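Local atomic coordinates of hypothetical protein BACOVA_04980 (Bacteroides ovatus, PDB entry 3UFI), a protein that is probably a fimbrial subunit of the FimA type, built into pili and taking part in cell adhesion. Residues A[42-47]-A[74-79]. Residues are numbered along the deposited sequence; the frame is centred on the assembly and turned at random.
With SO4 (sulfate ion), chain D.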
ATOM      1  N   ASP A  42      -9.093   2.365   9.923  1.00 31.81           N
ATOM      2  CA  ASP A  42      -7.687   2.337   9.491  1.00 29.20           C
ATOM      3  C   ASP A  42      -6.745   2.792  10.604  1.00 30.44           C
ATOM      4  O   ASP A  42      -7.024   3.762  11.308  1.00 26.92           O
ATOM      5  CB  ASP A  42      -7.474   3.184   8.236  1.00 30.02           C
ATOM      6  CG  ASP A  42      -7.979   2.540   6.947  1.00 35.54           C
ATOM      7  OD1 ASP A  42      -8.406   1.347   6.988  1.00 34.72           O
ATOM      8  OD2 ASP A  42      -7.897   3.192   5.901  1.00 34.01           O
ATOM      9  N   ARG A  43      -5.633   2.065  10.745  1.00 27.53           N
ATOM     10  CA  ARG A  43      -4.645   2.273  11.787  1.00 26.60           C
ATOM     11  C   ARG A  43      -3.298   2.613  11.221  1.00 28.92           C
ATOM     12  O   ARG A  43      -2.804   1.930  10.331  1.00 26.57           O
ATOM     13  CB  ARG A  43      -4.525   1.023  12.679  1.00 26.48           C
ATOM     14  CG  ARG A  43      -5.828   0.379  13.141  1.00 30.96           C
ATOM     15  CD  ARG A  43      -6.546   1.306  14.080  1.00 33.57           C
ATOM     16  NE  ARG A  43      -7.800   0.729  14.542  1.00 38.66           N
ATOM     17  CZ  ARG A  43      -7.952   0.048  15.673  1.00 46.09           C
ATOM     18  NH1 ARG A  43      -6.915  -0.163  16.476  1.00 28.99           N
ATOM     19  NH2 ARG A  43      -9.144  -0.406  16.021  1.00 33.00           N
ATOM     20  N   ILE A  44      -2.663   3.644  11.804  1.00 26.40           N
ATOM     21  CA  ILE A  44      -1.319   4.069  11.410  1.00 24.68           C
ATOM     22  C   ILE A  44      -0.390   4.025  12.642  1.00 28.75           C
ATOM     23  O   ILE A  44      -0.863   4.086  13.772  1.00 27.89           O
ATOM     24  CB  ILE A  44      -1.346   5.496  10.747  1.00 25.97           C
ATOM     25  CG1 ILE A  44      -1.810   6.604  11.750  1.00 24.98           C
ATOM     26  CG2 ILE A  44      -2.158   5.495   9.412  1.00 23.15           C
ATOM     27  CD1 ILE A  44      -1.631   8.086  11.265  1.00 24.62           C
ATOM     28  N   GLY A  45       0.909   3.909  12.397  1.00 26.63           N
ATOM     29  CA  GLY A  45       1.930   3.967  13.433  1.00 27.26           C
ATOM     30  C   GLY A  45       2.703   5.247  13.241  1.00 30.42           C
ATOM     31  O   GLY A  45       3.118   5.524  12.123  1.00 29.17           O
ATOM     32  N   VAL A  46       2.837   6.069  14.294  1.00 27.53           N
ATOM     33  CA  VAL A  46       3.503   7.393  14.265  1.00 25.76           C
ATOM     34  C   VAL A  46       4.767   7.366  15.149  1.00 30.96           C
ATOM     35  O   VAL A  46       4.730   6.950  16.310  1.00 28.41           O
ATOM     36  CB  VAL A  46       2.527   8.541  14.671  1.00 28.74           C
ATOM     37  CG1 VAL A  46       3.232   9.905  14.686  1.00 27.90           C
ATOM     38  CG2 VAL A  46       1.314   8.584  13.721  1.00 27.69           C
ATOM     39  N   THR A  47       5.901   7.778  14.562  1.00 29.99           N
ATOM     40  CA  THR A  47       7.189   7.801  15.228  1.00 29.77           C
ATOM     41  C   THR A  47       7.783   9.219  15.198  1.00 33.40           C
ATOM     42  O   THR A  47       7.830   9.846  14.138  1.00 31.84           O
ATOM     43  CB  THR A  47       8.134   6.790  14.544  1.00 32.42           C
ATOM     44  OG1 THR A  47       7.534   5.498  14.584  1.00 32.53           O
ATOM     45  CG2 THR A  47       9.516   6.721  15.191  1.00 27.10           C
ATOM     46  N   GLY A  74      -9.763  12.394   7.131  1.00 44.23           N
ATOM     47  CA  GLY A  74      -8.347  12.090   7.328  1.00 40.77           C
ATOM     48  C   GLY A  74      -7.894  12.409   8.736  1.00 35.30           C
ATOM     49  O   GLY A  74      -6.710  12.571   8.972  1.00 31.23           O
ATOM     50  N   SER A  75      -8.842  12.556   9.663  1.00 31.16           N
ATOM     51  CA  SER A  75      -8.597  12.884  11.054  1.00 30.99           C
ATOM     52  C   SER A  75      -8.333  11.620  11.881  1.00 32.61           C
ATOM     53  O   SER A  75      -9.168  10.721  11.903  1.00 31.73           O
ATOM     54  CB  SER A  75      -9.789  13.645  11.622  1.00 36.11           C
ATOM     55  OG  SER A  75      -9.571  13.800  13.015  1.00 52.15           O
ATOM     56  N   PHE A  76      -7.188  11.572  12.578  1.00 28.65           N
ATOM     57  CA  PHE A  76      -6.786  10.422  13.384  1.00 27.37           C
ATOM     58  C   PHE A  76      -6.823  10.729  14.859  1.00 33.24           C
ATOM     59  O   PHE A  76      -6.534  11.850  15.282  1.00 34.21           O
ATOM     60  CB  PHE A  76      -5.376   9.946  12.979  1.00 27.72           C
ATOM     61  CG  PHE A  76      -5.347   9.278  11.625  1.00 28.34           C
ATOM     62  CD1 PHE A  76      -5.322  10.037  10.454  1.00 29.84           C
ATOM     63  CD2 PHE A  76      -5.341   7.890  11.515  1.00 28.95           C
ATOM     64  CE1 PHE A  76      -5.315   9.416   9.198  1.00 30.05           C
ATOM     65  CE2 PHE A  76      -5.331   7.270  10.260  1.00 31.81           C
ATOM     66  CZ  PHE A  76      -5.300   8.040   9.108  1.00 29.56           C
ATOM     67  N   ARG A  77      -7.169   9.722  15.657  1.00 29.33           N
ATOM     68  CA  ARG A  77      -7.180   9.846  17.117  1.00 28.99           C
ATOM     69  C   ARG A  77      -6.339   8.744  17.677  1.00 30.89           C
ATOM     70  O   ARG A  77      -6.390   7.636  17.160  1.00 31.49           O
ATOM     71  CB  ARG A  77      -8.609   9.817  17.691  1.00 31.25           C
ATOM     72  CG  ARG A  77      -9.249  11.198  17.621  1.00 56.77           C
ATOM     73  CD  ARG A  77     -10.687  11.219  18.087  1.00 86.06           C
ATOM     74  NE  ARG A  77     -10.828  11.339  19.543  1.00103.69           N
ATOM     75  CZ  ARG A  77     -11.074  10.324  20.369  1.00118.82           C
ATOM     76  NH1 ARG A  77     -11.186   9.084  19.899  1.00106.45           N
ATOM     77  NH2 ARG A  77     -11.204  10.538  21.670  1.00105.92           N
ATOM     78  N   VAL A  78      -5.548   9.027  18.710  1.00 27.95           N
ATOM     79  CA  VAL A  78      -4.697   7.996  19.304  1.00 28.11           C
ATOM     80  C   VAL A  78      -5.554   6.813  19.822  1.00 31.94           C
ATOM     81  O   VAL A  78      -6.687   7.005  20.270  1.00 33.90           O
ATOM     82  CB  VAL A  78      -3.733   8.560  20.398  1.00 30.93           C
ATOM     83  CG1 VAL A  78      -4.427   8.775  21.742  1.00 30.46           C
ATOM     84  CG2 VAL A  78      -2.511   7.649  20.547  1.00 30.21           C
ATOM     85  N   VAL A  79      -5.017   5.605  19.733  1.00 27.17           N
ATOM     86  CA  VAL A  79      -5.711   4.426  20.259  1.00 27.35           C
ATOM     87  C   VAL A  79      -5.386   4.315  21.743  1.00 34.54           C
ATOM     88  O   VAL A  79      -4.211   4.270  22.139  1.00 33.33           O
ATOM     89  CB  VAL A  79      -5.401   3.121  19.467  1.00 28.97           C
ATOM     90  CG1 VAL A  79      -5.979   1.877  20.170  1.00 27.65           C
ATOM     91  CG2 VAL A  79      -5.925   3.238  18.028  1.00 27.46           C
TER
HETATM   92  S   SO4 D 323      -7.869  11.733  23.021  1.00108.65           S
HETATM   93  O1  SO4 D 323      -7.607  11.064  21.750  1.00108.15           O
HETATM   94  O2  SO4 D 323      -7.204  13.044  23.010  1.00109.66           O
HETATM   95  O3  SO4 D 323      -9.310  11.926  23.176  1.00109.71           O
HETATM   96  O4  SO4 D 323      -7.368  10.920  24.142  1.00108.13           O
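Ile44 lies over one face of the Phe76 ring, its CD1 methyl 3.9 Å from the ring centroid and 15° off the ring normal, a CH-pi contact. The methyl sits toward the CG-CD2 side of the ring, 3.7 Å from CD2. CD1 alone lies over the face, while the CG2 branch of Ile44 reaches past the rim, 3.7 Å from Phe76 CE2. The turn at chi1 (64°) is what allows this: CG1 is tucked between the backbone N and the carbonyl carbon, and from there the extended chain carries CD1 out over the ring. Phe76 comes from the opposite direction and also makes an edge-to-face contact with Trp38. An alanine in place of Ile44 would probably leave that ring face without its methyl cover and open a gap between Phe76 and strand 43-51.

Both strands border 66-72 in the mixed sheet of this fimbrillin-like, transthyretin-clan chain: 43-51 and 75-78 each pair antiparallel with it. They are therefore next-but-one neighbours, with the CA atoms of Arg43 and Phe76 8.6 Å apart, and side chains do most of the touching. The buried Ile44 also packs on Ile17, Tyr68 and Tyr102.

Arg43 leaves the strand away from 74-79, but a bend at chi2 (-67°) brings its guanidinium back, and NH1 stops 3.9 Å from Val79 CG2, the two side chains crossing at about a right angle. This is a plain van der Waals touch; the group's polar partners include Gln67, which accepts a hydrogen bond from NH1, and Asp41, salt-bridged to NH2. Just before the strand begins, the carbonyl O of Asp42 approaches Phe76 CE2 obliquely at 4.0 Å.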